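Local coordinates for protein probable cobalt-precorrin-6B C(15)-methyltransferase (decarboxylating) (Methanothermobacter thermautotrophicus, PDB 1L3I) that probably methylates C-15 of cobalt-precorrin-6B with S-adenosylmethionine and then decarboxylates the C-12 side chain, giving cobalt-precorrin-7 in cobalamin synthesis, at residues P11-P16 and D62-A67; E20-I25 and G45-E50; A104-S109 and I130-I135. One frame throughout, in Å; residues are numbered along the deposited sequence.

Contact 1 of 3, residues P11-P16 and D62-A67; sequences PSVPGP and DRNPEA. With SAH (S-adenosyl-L-homocysteine), chain G.
The S-adenosylhomocysteine pocket of this Rossmann-type methyltransferase is closed over the ribose where Val-13, on the loop ahead of helix 19-29, packs against Ala-67 and Glu-66 in the first turn of helix 65-77. No hydrogen bond joins the two segments; the contact is carried by the two methyls of Val-13. With CG1 anti to the backbone N (chi1 180°), that methyl meets Ala-67 CB at 3.7 Å, while Val-13 CG2 lies against the helix backbone, 3.5 Å from Ala-67 N. A branched but compact side chain suits this buried spot, and alanine opposite it is small enough for Ala-67 CB also to approach the ligand O3' within 3.6 Å. On the ribose side, Asp-62 at the end of strand 57-62 is the acidic residue expected at this position in class I methyltransferases. Its carboxylate grips both ribose hydroxyls: O2' donates to Asp-62 OD1 at 2.8 Å and O3' to Asp-62 OD2 at 2.6 Å. Asp-62 OD1 also accepts Asn-64 N through its anti lone pair, making an Asx turn that leads into the helix with Asn-64 at the N-cap, and Gly-43 N binds Asp-62 OD2, so the carboxylate is fixed in rotation. Arg-63 runs extended over one face of the adenine, its CG 3.5 Å from C2 of the base, and its NE reaches a salt bridge with Asp-90. Along the ligand, past the ribose, Pro-14 CG touches the ligand sulphur SD at 3.3 Å.

Contact 2 of 3, residues E20-I25 and G45-E50; sequences EVRCLI and GGVTLE. With SAH (S-adenosyl-L-homocysteine), chain G.
Arg-22 of helix 19-29 reaches across to helix 46-52, the helix that follows the glycine-rich cofactor loop of the Rossmann-type fold. The axes of the two helix segments approach to 10.3 Å at an angle of 47°, and Arg-22 CB points at its neighbour. CG passes loosely by Val-47 CG2, and CD then settles 3.3 Å from Gly-46 O. A bend at chi3 (-70°) turns NE away from the line of the chain, where it donates to Thr-17 O. From CZ the two branches part: NH2 serves Asp-4 in a salt bridge and Ile-2 O, while NH1 forms a salt bridge with Glu-50 OE2 at 2.7 Å. That oxygen lies at the guanidinium edge, in its plane, although the hydrogen bond is weak because the N-H points well off the acceptor; the guanidinium and carboxylate planes are 34° apart. Arginine suits the place because a single buried group can tie several backbone and acidic partners together, and Glu-50 OE2, which also accepts Ile-2 N, probably helps to balance its charge. An alanine here would probably leave Glu-50 and Asp-4 without their cationic mate and open a gap beside Gly-46. Glycine suits Gly-46, since a CB would fall 3.0 Å from Arg-22 CD and would run into the ligand carboxylate; its bare backbone lets that carboxylate come close, and Gly-46 N donates to the ligand OXT at 3.0 Å, with Gly-45 N adding a weak bond to the same oxygen. On the side of helix 19-29 turned away from helix 46-52, Cys-23 forms a disulfide with Cys-27 of the second subunit. Apolar packing completes the contact, with Ile-25 CD1 against Val-47 CG2 at 4.0 Å.

Contact 3 of 3, residues A104-S109 and I130-I135; sequences AVVGGS and IIVTAI. With SAH (S-adenosyl-L-homocysteine), chain G.
Peptide groups are the flat units that bind Ala-104 to Val-106 onto Ile-130 to Thr-133, two neighbouring parallel strands at the centre of the Rossmann-type sheet. Ile-131 N donates to Ala-104 O at 2.9 Å, and Val-106 N to Ile-131 O at 2.8 Å, both nearly along the C=O axis. The next bond, Thr-133 N to Val-106 O, is longer at 3.1 Å, its donor tilted 23° from the carbonyl plane. Val-106 O accepts a second hydrogen bond, from a water that also donates to Thr-133 O at 2.7 Å and so bridges the strands where they begin to part. On one face of the sheet Ala-104, Val-106, Ile-130 and Val-132 point together; Val-106 and Val-132 lie side by side, CG2 to CG2 at 4.1 Å. Ile-120 of helix 113-122 and Leu-147 of helix 137-149 help cover this face. Val-105 and Ile-131 occupy the other, under helix 19-29, and the beta-branched valines and isoleucines suit both the extended backbone and the buried surfaces. Past the strand, glycine lets the chain approach the cofactor: a CB on Gly-108 would clash with the ligand O4'. Gly-107 O comes within 3.4 Å of the ligand C5', and Ser-109 O accepts a weak hydrogen bond from the adenine N6 at 3.4 Å.

In the fold
The three contacts surround one S-adenosylhomocysteine: contact 1 runs along it from adenine to carboxylate, contact 2 holds the carboxylate, and contact 3 meets the adenine and the ribose C5'. Their centres lie about 15 Å apart for contacts 1 and 2 and for 1 and 3, and about 11 Å for 2 and 3. Along the chain, both segments of contact 2 fall between those of contact 1, and contact 3 follows. Helix 19-29 ties contact 2 to contact 3, with Ile-25 CD1 3.8 Å from Thr-133 OG1, whereas Pro-16 touches Gly-46 between contacts 1 and 2. Strands 57-62, 101-106 and 128-134 share one sheet, whose loops gather the cofactor-binding residues.

Contact 1 of 3, residues P11-P16 and D62-A67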
loop_
_atom_site.group_PDB
_atom_site.type_symbol
_atom_site.label_atom_id
_atom_site.label_comp_id
_atom_site.label_asym_id
_atom_site.label_seq_id
_atom_site.Cartn_x
_atom_site.Cartn_y
_atom_site.Cartn_z
ATOM N N PRO A 11 9.561 3.256 26.832
ATOM C CA PRO A 11 9.108 4.429 26.067
ATOM C C PRO A 11 10.121 5.248 25.242
ATOM O O PRO A 11 9.731 5.981 24.340
ATOM C CB PRO A 11 8.366 5.251 27.129
ATOM C CG PRO A 11 9.048 4.865 28.412
ATOM C CD PRO A 11 9.271 3.397 28.272
ATOM N N SER A 12 11.413 5.081 25.497
ATOM C CA SER A 12 12.429 5.835 24.775
ATOM C C SER A 12 13.167 5.013 23.712
ATOM O O SER A 12 14.109 5.504 23.093
ATOM C CB SER A 12 13.468 6.376 25.766
ATOM O OG SER A 12 14.278 5.328 26.297
ATOM N N VAL A 13 12.783 3.749 23.560
ATOM C CA VAL A 13 13.432 2.848 22.612
ATOM C C VAL A 13 12.411 2.380 21.566
ATOM O O VAL A 13 11.368 1.833 21.909
ATOM C CB VAL A 13 14.074 1.617 23.338
ATOM C CG1 VAL A 13 14.734 0.695 22.345
ATOM C CG2 VAL A 13 15.087 2.071 24.379
ATOM N N PRO A 14 12.668 2.679 20.274
ATOM C CA PRO A 14 11.735 2.255 19.227
ATOM C C PRO A 14 11.742 0.769 18.960
ATOM O O PRO A 14 12.714 0.077 19.243
ATOM C CB PRO A 14 12.195 3.073 18.022
ATOM C CG PRO A 14 13.614 3.360 18.291
ATOM C CD PRO A 14 13.673 3.619 19.747
ATOM N N GLY A 15 10.611 0.266 18.501
ATOM C CA GLY A 15 10.514 -1.141 18.171
ATOM C C GLY A 15 9.472 -1.845 18.998
ATOM O O GLY A 15 8.782 -1.214 19.783
ATOM N N PRO A 16 9.291 -3.169 18.821
ATOM C CA PRO A 16 10.102 -3.977 17.900
ATOM C C PRO A 16 9.658 -3.723 16.467
ATOM O O PRO A 16 8.592 -3.184 16.225
ATOM C CB PRO A 16 9.747 -5.399 18.329
ATOM C CG PRO A 16 8.293 -5.271 18.700
ATOM C CD PRO A 16 8.288 -3.979 19.514
ATOM N N ASP A 62 24.027 -0.642 20.181
ATOM C CA ASP A 62 23.106 0.481 20.347
ATOM C C ASP A 62 23.701 1.628 21.172
ATOM O O ASP A 62 24.374 1.399 22.170
ATOM C CB ASP A 62 21.781 0.035 20.961
ATOM C CG ASP A 62 20.618 0.894 20.493
ATOM O OD1 ASP A 62 20.616 2.107 20.794
ATOM O OD2 ASP A 62 19.718 0.355 19.813
ATOM N N ARG A 63 23.454 2.853 20.715
ATOM C CA ARG A 63 23.903 4.075 21.388
ATOM C C ARG A 63 23.175 4.193 22.723
ATOM O O ARG A 63 23.743 4.611 23.734
ATOM C CB ARG A 63 23.479 5.318 20.599
ATOM C CG ARG A 63 24.111 5.558 19.272
ATOM C CD ARG A 63 23.505 6.804 18.658
ATOM N NE ARG A 63 24.151 7.140 17.395
ATOM C CZ ARG A 63 24.075 8.327 16.801
ATOM N NH1 ARG A 63 23.386 9.315 17.345
ATOM N NH2 ARG A 63 24.691 8.523 15.638
ATOM N N ASN A 64 21.878 3.908 22.679
ATOM C CA ASN A 64 21.012 4.017 23.831
ATOM C C ASN A 64 21.203 2.921 24.865
ATOM O O ASN A 64 20.922 1.747 24.594
ATOM C CB ASN A 64 19.542 4.067 23.382
ATOM C CG ASN A 64 18.580 4.559 24.485
ATOM O OD1 ASN A 64 17.357 4.436 24.349
ATOM N ND2 ASN A 64 19.116 5.137 25.549
ATOM N N PRO A 65 21.674 3.288 26.085
ATOM C CA PRO A 65 21.895 2.347 27.185
ATOM C C PRO A 65 20.573 1.632 27.438
ATOM O O PRO A 65 20.546 0.447 27.756
ATOM C CB PRO A 65 22.214 3.274 28.356
ATOM C CG PRO A 65 22.901 4.403 27.722
ATOM C CD PRO A 65 22.068 4.654 26.493
ATOM N N GLU A 66 19.477 2.369 27.263
ATOM C CA GLU A 66 18.140 1.843 27.472
ATOM C C GLU A 66 17.731 0.815 26.437
ATOM O O GLU A 66 16.928 -0.075 26.728
ATOM C CB GLU A 66 17.129 2.987 27.513
ATOM C CG GLU A 66 17.226 3.822 28.784
ATOM C CD GLU A 66 16.617 3.146 30.033
ATOM O OE1 GLU A 66 16.604 1.897 30.148
ATOM O OE2 GLU A 66 16.152 3.888 30.920
ATOM N N ALA A 67 18.249 0.967 25.221
ATOM C CA ALA A 67 17.961 0.005 24.165
ATOM C C ALA A 67 18.707 -1.297 24.517
ATOM O O ALA A 67 18.170 -2.396 24.365
ATOM C CB ALA A 67 18.428 0.535 22.829
HETATM N N SAH G . 15.009 -3.241 14.938
HETATM C CA SAH G . 14.800 -2.987 16.367
HETATM C CB SAH G . 14.507 -1.489 16.643
HETATM C CG SAH G . 15.667 -0.551 16.206
HETATM S SD SAH G . 15.442 1.205 16.515
HETATM C C SAH G . 13.651 -3.857 16.856
HETATM O O SAH G . 13.116 -4.611 16.023
HETATM O OXT SAH G . 13.317 -3.793 18.056
HETATM C "C5'" SAH G . 16.973 1.883 15.921
HETATM C "C4'" SAH G . 18.059 1.848 16.938
HETATM O "O4'" SAH G . 19.185 2.460 16.282
HETATM C "C3'" SAH G . 17.806 2.690 18.285
HETATM O "O3'" SAH G . 17.725 1.961 19.552
HETATM C "C2'" SAH G . 18.974 3.698 18.185
HETATM O "O2'" SAH G . 19.496 4.245 19.406
HETATM C "C1'" SAH G . 19.965 2.922 17.348
HETATM N N9 SAH G . 21.034 3.627 16.654
HETATM C C8 SAH G . 20.902 4.658 15.691
HETATM N N7 SAH G . 22.063 5.051 15.261
HETATM C C5 SAH G . 23.012 4.272 15.960
HETATM C C6 SAH G . 24.417 4.216 15.947
HETATM N N6 SAH G . 25.151 5.006 15.156
HETATM N N1 SAH G . 25.060 3.326 16.755
HETATM C C2 SAH G . 24.318 2.547 17.533
HETATM N N3 SAH G . 23.001 2.505 17.635
HETATM C C4 SAH G . 22.392 3.392 16.822
#

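Contact 2 of 3, residues E20-I25 and G45-E50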
loop_
_atom_site.group_PDB
_atom_site.type_symbol
_atom_site.label_atom_id
_atom_site.label_comp_id
_atom_site.label_asym_id
_atom_site.label_seq_id
_atom_site.Cartn_x
_atom_site.Cartn_y
_atom_site.Cartn_z
ATOM N N GLU A 20 6.002 -8.811 10.390
ATOM C CA GLU A 20 6.045 -9.160 8.974
ATOM C C GLU A 20 7.338 -8.676 8.340
ATOM O O GLU A 20 7.843 -9.303 7.423
ATOM C CB GLU A 20 4.823 -8.598 8.230
ATOM C CG GLU A 20 3.456 -9.042 8.779
ATOM C CD GLU A 20 2.963 -8.236 9.996
ATOM O OE1 GLU A 20 3.603 -7.249 10.419
ATOM O OE2 GLU A 20 1.898 -8.581 10.517
ATOM N N VAL A 21 7.904 -7.589 8.860
ATOM C CA VAL A 21 9.151 -7.060 8.342
ATOM C C VAL A 21 10.294 -7.912 8.878
ATOM O O VAL A 21 11.194 -8.294 8.135
ATOM C CB VAL A 21 9.341 -5.582 8.704
ATOM C CG1 VAL A 21 10.745 -5.107 8.339
ATOM C CG2 VAL A 21 8.302 -4.746 7.973
ATOM N N ARG A 22 10.234 -8.258 10.158
ATOM C CA ARG A 22 11.268 -9.103 10.766
ATOM C C ARG A 22 11.291 -10.476 10.072
ATOM O O ARG A 22 12.348 -11.073 9.871
ATOM C CB ARG A 22 11.020 -9.262 12.263
ATOM C CG ARG A 22 11.208 -7.984 13.037
ATOM C CD ARG A 22 11.136 -8.203 14.531
ATOM N NE ARG A 22 9.788 -8.527 14.982
ATOM C CZ ARG A 22 9.444 -9.675 15.562
ATOM N NH1 ARG A 22 10.333 -10.634 15.769
ATOM N NH2 ARG A 22 8.183 -9.887 15.911
ATOM N N CYS A 23 10.119 -10.935 9.652
ATOM C CA CYS A 23 9.984 -12.206 8.959
ATOM C C CYS A 23 10.765 -12.142 7.652
ATOM O O CYS A 23 11.585 -13.018 7.366
ATOM C CB CYS A 23 8.506 -12.468 8.683
ATOM S SG CYS A 23 8.101 -13.996 7.815
ATOM N N LEU A 24 10.559 -11.068 6.894
ATOM C CA LEU A 24 11.237 -10.881 5.615
ATOM C C LEU A 24 12.733 -10.673 5.815
ATOM O O LEU A 24 13.535 -11.176 5.025
ATOM C CB LEU A 24 10.606 -9.731 4.814
ATOM C CG LEU A 24 11.118 -9.483 3.394
ATOM C CD1 LEU A 24 11.114 -10.749 2.559
ATOM C CD2 LEU A 24 10.276 -8.430 2.743
ATOM N N ILE A 25 13.115 -9.955 6.871
ATOM C CA ILE A 25 14.541 -9.735 7.147
ATOM C C ILE A 25 15.215 -11.104 7.300
ATOM O O ILE A 25 16.311 -11.329 6.780
ATOM C CB ILE A 25 14.770 -8.902 8.427
ATOM C CG1 ILE A 25 14.234 -7.475 8.239
ATOM C CG2 ILE A 25 16.258 -8.892 8.788
ATOM C CD1 ILE A 25 14.385 -6.598 9.456
ATOM N N GLY A 45 15.002 -5.070 20.394
ATOM C CA GLY A 45 15.499 -6.427 20.285
ATOM C C GLY A 45 14.780 -7.300 19.285
ATOM O O GLY A 45 15.101 -8.477 19.157
ATOM N N GLY A 46 13.850 -6.730 18.529
ATOM C CA GLY A 46 13.106 -7.500 17.543
ATOM C C GLY A 46 13.945 -8.339 16.578
ATOM O O GLY A 46 13.637 -9.494 16.316
ATOM N N VAL A 47 15.007 -7.760 16.033
ATOM C CA VAL A 47 15.860 -8.484 15.092
ATOM C C VAL A 47 16.864 -9.365 15.831
ATOM O O VAL A 47 17.109 -10.496 15.433
ATOM C CB VAL A 47 16.564 -7.496 14.130
ATOM C CG1 VAL A 47 17.514 -8.218 13.219
ATOM C CG2 VAL A 47 15.514 -6.738 13.312
ATOM N N THR A 48 17.398 -8.842 16.932
ATOM C CA THR A 48 18.364 -9.574 17.749
ATOM C C THR A 48 17.836 -10.924 18.281
ATOM O O THR A 48 18.535 -11.947 18.216
ATOM C CB THR A 48 18.873 -8.707 18.915
ATOM O OG1 THR A 48 19.681 -7.649 18.381
ATOM C CG2 THR A 48 19.694 -9.529 19.900
ATOM N N LEU A 49 16.603 -10.932 18.789
ATOM C CA LEU A 49 16.007 -12.157 19.312
ATOM C C LEU A 49 15.867 -13.235 18.243
ATOM O O LEU A 49 16.193 -14.398 18.491
ATOM C CB LEU A 49 14.658 -11.871 19.969
ATOM C CG LEU A 49 14.741 -11.676 21.483
ATOM C CD1 LEU A 49 15.293 -10.303 21.839
ATOM C CD2 LEU A 49 13.385 -11.853 22.077
ATOM N N GLU A 50 15.418 -12.845 17.053
ATOM C CA GLU A 50 15.251 -13.783 15.941
ATOM C C GLU A 50 16.584 -14.362 15.484
ATOM O O GLU A 50 16.687 -15.559 15.211
ATOM C CB GLU A 50 14.542 -13.112 14.763
ATOM C CG GLU A 50 13.183 -12.509 15.111
ATOM C CD GLU A 50 12.193 -13.525 15.680
ATOM O OE1 GLU A 50 12.354 -14.739 15.457
ATOM O OE2 GLU A 50 11.230 -13.099 16.343
HETATM N N SAH G . 15.009 -3.241 14.938
HETATM C CA SAH G . 14.800 -2.987 16.367
HETATM C CB SAH G . 14.507 -1.489 16.643
HETATM C CG SAH G . 15.667 -0.551 16.206
HETATM S SD SAH G . 15.442 1.205 16.515
HETATM C C SAH G . 13.651 -3.857 16.856
HETATM O O SAH G . 13.116 -4.611 16.023
HETATM O OXT SAH G . 13.317 -3.793 18.056
HETATM C "C5'" SAH G . 16.973 1.883 15.921
HETATM C "C4'" SAH G . 18.059 1.848 16.938
HETATM O "O4'" SAH G . 19.185 2.460 16.282
HETATM C "C3'" SAH G . 17.806 2.690 18.285
HETATM O "O3'" SAH G . 17.725 1.961 19.552
HETATM C "C2'" SAH G . 18.974 3.698 18.185
HETATM O "O2'" SAH G . 19.496 4.245 19.406
HETATM C "C1'" SAH G . 19.965 2.922 17.348
HETATM N N9 SAH G . 21.034 3.627 16.654
HETATM C C8 SAH G . 20.902 4.658 15.691
HETATM N N7 SAH G . 22.063 5.051 15.261
HETATM C C5 SAH G . 23.012 4.272 15.960
HETATM C C6 SAH G . 24.417 4.216 15.947
HETATM N N6 SAH G . 25.151 5.006 15.156
HETATM N N1 SAH G . 25.060 3.326 16.755
HETATM C C2 SAH G . 24.318 2.547 17.533
HETATM N N3 SAH G . 23.001 2.505 17.635
HETATM C C4 SAH G . 22.392 3.392 16.822
#

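Contact 3 of 3, residues A104-S109 and I130-I135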
loop_
_atom_site.group_PDB
_atom_site.type_symbol
_atom_site.label_atom_id
_atom_site.label_comp_id
_atom_site.label_asym_id
_atom_site.label_seq_id
_atom_site.Cartn_x
_atom_site.Cartn_y
_atom_site.Cartn_z
ATOM N N ALA A 104 24.739 -8.874 8.402
ATOM C CA ALA A 104 24.724 -7.550 8.997
ATOM C C ALA A 104 23.361 -6.899 8.736
ATOM O O ALA A 104 22.949 -6.715 7.582
ATOM C CB ALA A 104 25.829 -6.689 8.413
ATOM N N VAL A 105 22.642 -6.603 9.816
ATOM C CA VAL A 105 21.341 -5.936 9.742
ATOM C C VAL A 105 21.510 -4.557 10.378
ATOM O O VAL A 105 21.957 -4.432 11.534
ATOM C CB VAL A 105 20.240 -6.703 10.499
ATOM C CG1 VAL A 105 18.910 -5.900 10.479
ATOM C CG2 VAL A 105 20.074 -8.100 9.887
ATOM N N VAL A 106 21.223 -3.519 9.608
ATOM C CA VAL A 106 21.339 -2.170 10.126
ATOM C C VAL A 106 19.938 -1.682 10.460
ATOM O O VAL A 106 19.185 -1.296 9.566
ATOM C CB VAL A 106 22.012 -1.216 9.109
ATOM C CG1 VAL A 106 22.272 0.138 9.761
ATOM C CG2 VAL A 106 23.309 -1.823 8.616
ATOM N N GLY A 107 19.595 -1.732 11.745
ATOM C CA GLY A 107 18.282 -1.302 12.202
ATOM C C GLY A 107 18.177 0.181 12.518
ATOM O O GLY A 107 17.070 0.683 12.731
ATOM N N GLY A 108 19.315 0.872 12.551
ATOM C CA GLY A 108 19.377 2.301 12.834
ATOM C C GLY A 108 20.777 2.803 12.504
ATOM O O GLY A 108 21.754 2.112 12.758
ATOM N N SER A 109 20.893 3.973 11.891
ATOM C CA SER A 109 22.213 4.501 11.542
ATOM C C SER A 109 22.577 5.836 12.230
ATOM O O SER A 109 23.755 6.185 12.341
ATOM C CB SER A 109 22.331 4.612 10.023
ATOM O OG SER A 109 21.293 5.423 9.494
ATOM N N ILE A 130 23.919 -8.139 3.700
ATOM C CA ILE A 130 23.693 -6.881 4.405
ATOM C C ILE A 130 22.237 -6.493 4.137
ATOM O O ILE A 130 21.758 -6.592 3.009
ATOM C CB ILE A 130 24.599 -5.739 3.889
ATOM C CG1 ILE A 130 26.082 -6.136 3.984
ATOM C CG2 ILE A 130 24.314 -4.450 4.662
ATOM C CD1 ILE A 130 27.009 -5.080 3.423
ATOM N N ILE A 131 21.522 -6.089 5.186
ATOM C CA ILE A 131 20.120 -5.678 5.073
ATOM C C ILE A 131 19.923 -4.419 5.903
ATOM O O ILE A 131 20.231 -4.392 7.084
ATOM C CB ILE A 131 19.153 -6.795 5.573
ATOM C CG1 ILE A 131 19.326 -8.062 4.735
ATOM C CG2 ILE A 131 17.695 -6.315 5.496
ATOM C CD1 ILE A 131 19.246 -9.309 5.532
ATOM N N VAL A 132 19.494 -3.352 5.260
ATOM C CA VAL A 132 19.274 -2.096 5.939
ATOM C C VAL A 132 17.773 -1.870 5.982
ATOM O O VAL A 132 17.102 -1.983 4.964
ATOM C CB VAL A 132 19.940 -0.903 5.177
ATOM C CG1 VAL A 132 19.702 0.402 5.940
ATOM C CG2 VAL A 132 21.447 -1.148 4.975
ATOM N N THR A 133 17.255 -1.593 7.171
ATOM C CA THR A 133 15.837 -1.333 7.380
ATOM C C THR A 133 15.677 0.174 7.339
ATOM O O THR A 133 16.209 0.872 8.204
ATOM C CB THR A 133 15.404 -1.825 8.767
ATOM O OG1 THR A 133 15.858 -3.171 8.946
ATOM C CG2 THR A 133 13.896 -1.800 8.885
ATOM N N ALA A 134 14.921 0.686 6.372
ATOM C CA ALA A 134 14.735 2.125 6.223
ATOM C C ALA A 134 13.317 2.661 6.347
ATOM O O ALA A 134 12.419 2.222 5.636
ATOM C CB ALA A 134 15.317 2.571 4.904
ATOM N N ILE A 135 13.114 3.593 7.272
ATOM C CA ILE A 135 11.805 4.237 7.424
ATOM C C ILE A 135 11.882 5.684 6.923
ATOM O O ILE A 135 10.861 6.293 6.605
ATOM C CB ILE A 135 11.282 4.204 8.872
ATOM C CG1 ILE A 135 12.267 4.891 9.816
ATOM C CG2 ILE A 135 11.004 2.774 9.295
ATOM C CD1 ILE A 135 11.734 5.016 11.212
HETATM N N SAH G . 15.009 -3.241 14.938
HETATM C CA SAH G . 14.800 -2.987 16.367
HETATM C CB SAH G . 14.507 -1.489 16.643
HETATM C CG SAH G . 15.667 -0.551 16.206
HETATM S SD SAH G . 15.442 1.205 16.515
HETATM C C SAH G . 13.651 -3.857 16.856
HETATM O O SAH G . 13.116 -4.611 16.023
HETATM O OXT SAH G . 13.317 -3.793 18.056
HETATM C "C5'" SAH G . 16.973 1.883 15.921
HETATM C "C4'" SAH G . 18.059 1.848 16.938
HETATM O "O4'" SAH G . 19.185 2.460 16.282
HETATM C "C3'" SAH G . 17.806 2.690 18.285
HETATM O "O3'" SAH G . 17.725 1.961 19.552
HETATM C "C2'" SAH G . 18.974 3.698 18.185
HETATM O "O2'" SAH G . 19.496 4.245 19.406
HETATM C "C1'" SAH G . 19.965 2.922 17.348
HETATM N N9 SAH G . 21.034 3.627 16.654
HETATM C C8 SAH G . 20.902 4.658 15.691
HETATM N N7 SAH G . 22.063 5.051 15.261
HETATM C C5 SAH G . 23.012 4.272 15.960
HETATM C C6 SAH G . 24.417 4.216 15.947
HETATM N N6 SAH G . 25.151 5.006 15.156
HETATM N N1 SAH G . 25.060 3.326 16.755
HETATM C C2 SAH G . 24.318 2.547 17.533
HETATM N N3 SAH G . 23.001 2.505 17.635
HETATM C C4 SAH G . 22.392 3.392 16.822
HETATM O O HOH W 1 18.525 1.391 9.444
#